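Choline binding protein A (Lactobacillus salivarius str. Ren, PDB 5GT1) binds zinc and is probably an S-layer protein that takes part in adhesion to intestinal epithelial cells; this piece holds its M23 peptidase-family domain. Local coordinates at residues Gln120-Asn123 and Thr124-Ile128. Numbering follows the deposited sequence.
Sequences QQIN and TGDVI
Ile122 meets the second segment at two places: its CA lies 3.5 Å from Asp126 OD2, and its CD1 touches Ile128 CD1 at 3.6 Å. The latter is an apolar contact between branch ends, the two side chains crossing at about a right angle. Ile122 CG1 lies between the backbone N and the carbonyl carbon, and from there CD1 meets Ile128 CD1. Both isoleucines are buried, and Val95 and Val93 of strand 92-96 extend the same apolar patch.

At Asn123 the backbone is gripped twice. Its N donates to Asp126 OD2 over 2.8 Å, almost straight at 178°, although the donor stands above the carboxylate plane, 67° out of it. Its O accepts from Asp126 N at 2.9 Å, closing the type II beta turn Asn123-Thr124-Gly125-Asp126. In this M23-family domain the turn joins strand 121-122, paired with strand 78-86, to strand 127-130, paired with strand 71-73. Gly125 takes the third position in a positive-phi conformation in which a beta carbon would collide with the carbonyl oxygen of Thr124. Thr124 OG1, at the corner, is hydrogen-bonded to Thr24 OG1.

The carboxylate of Asp126 thus folds back across the turn, CG lying beside its own backbone N (chi1 -73°). Its other oxygen, OD1, accepts from a water at 2.8 Å, and that water accepts from Asn123 ND2. With an alanine in place of Asp126, Asn123 N is likely to be left without its acceptor and the water without its carboxylate mate, while Asn123 O would still receive the backbone N-H.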
loop_
_atom_site.group_PDB
_atom_site.type_symbol
_atom_site.label_atom_id
_atom_site.label_comp_id
_atom_site.label_asym_id
_atom_site.label_seq_id
_atom_site.Cartn_x
_atom_site.Cartn_y
_atom_site.Cartn_z
ATOM N N GLN A 120 -15.266 5.218 6.879
ATOM C CA GLN A 120 -14.493 6.134 7.709
ATOM C C GLN A 120 -13.670 7.117 6.872
ATOM O O GLN A 120 -12.950 6.716 5.951
ATOM C CB GLN A 120 -13.574 5.356 8.640
ATOM C CG GLN A 120 -12.931 6.196 9.723
ATOM C CD GLN A 120 -12.214 5.347 10.751
ATOM O OE1 GLN A 120 -12.552 4.178 10.957
ATOM N NE2 GLN A 120 -11.224 5.931 11.412
ATOM N N GLN A 121 -13.789 8.401 7.200
ATOM C CA GLN A 121 -12.942 9.441 6.615
ATOM C C GLN A 121 -11.593 9.396 7.309
ATOM O O GLN A 121 -11.521 9.470 8.535
ATOM C CB GLN A 121 -13.552 10.823 6.829
ATOM C CG GLN A 121 -14.964 10.989 6.282
ATOM C CD GLN A 121 -15.015 11.049 4.764
ATOM O OE1 GLN A 121 -13.997 11.285 4.094
ATOM N NE2 GLN A 121 -16.208 10.839 4.208
ATOM N N ILE A 122 -10.519 9.268 6.538
ATOM C CA ILE A 122 -9.192 9.245 7.142
ATOM C C ILE A 122 -8.272 10.330 6.583
ATOM O O ILE A 122 -8.396 10.737 5.427
ATOM C CB ILE A 122 -8.521 7.857 7.070
ATOM C CG1 ILE A 122 -8.193 7.478 5.633
ATOM C CG2 ILE A 122 -9.376 6.769 7.732
ATOM C CD1 ILE A 122 -6.978 6.591 5.542
ATOM N N ASN A 123 -7.380 10.807 7.442
ATOM C CA ASN A 123 -6.392 11.813 7.086
ATOM C C ASN A 123 -5.024 11.178 7.032
ATOM O O ASN A 123 -4.779 10.188 7.711
ATOM C CB ASN A 123 -6.385 12.932 8.127
ATOM C CG ASN A 123 -7.626 13.807 8.046
ATOM O OD1 ASN A 123 -8.121 14.112 6.956
ATOM N ND2 ASN A 123 -8.134 14.215 9.198
ATOM N N THR A 124 -4.141 11.738 6.214
ATOM C CA THR A 124 -2.752 11.297 6.167
ATOM C C THR A 124 -2.238 11.101 7.591
ATOM O O THR A 124 -2.452 11.964 8.466
ATOM C CB THR A 124 -1.882 12.335 5.440
ATOM O OG1 THR A 124 -2.457 12.603 4.159
ATOM C CG2 THR A 124 -0.454 11.837 5.252
ATOM N N GLY A 125 -1.593 9.965 7.849
ATOM C CA GLY A 125 -1.060 9.716 9.198
ATOM C C GLY A 125 -1.975 8.933 10.129
ATOM O O GLY A 125 -1.483 8.332 11.092
ATOM N N ASP A 126 -3.287 8.927 9.868
ATOM C CA ASP A 126 -4.240 8.111 10.656
ATOM C C ASP A 126 -3.855 6.617 10.614
ATOM O O ASP A 126 -3.424 6.103 9.578
ATOM C CB ASP A 126 -5.688 8.262 10.162
ATOM C CG ASP A 126 -6.314 9.611 10.513
ATOM O OD1 ASP A 126 -5.691 10.431 11.227
ATOM O OD2 ASP A 126 -7.456 9.857 10.065
ATOM N N VAL A 127 -4.028 5.914 11.734
ATOM C CA VAL A 127 -3.621 4.510 11.781
ATOM C C VAL A 127 -4.637 3.627 11.053
ATOM O O VAL A 127 -5.832 3.607 11.400
ATOM C CB VAL A 127 -3.392 4.034 13.235
ATOM C CG1 VAL A 127 -3.056 2.540 13.271
ATOM C CG2 VAL A 127 -2.255 4.840 13.868
ATOM N N ILE A 128 -4.169 2.912 10.037
ATOM C CA ILE A 128 -5.005 1.944 9.307
ATOM C C ILE A 128 -5.211 0.677 10.146
ATOM O O ILE A 128 -6.312 0.088 10.187
ATOM C CB ILE A 128 -4.347 1.553 7.957
ATOM C CG1 ILE A 128 -4.174 2.797 7.058
ATOM C CG2 ILE A 128 -5.136 0.441 7.246
ATOM C CD1 ILE A 128 -5.465 3.495 6.696
HETATM O O HOH W 1 -6.792 12.922 11.776
#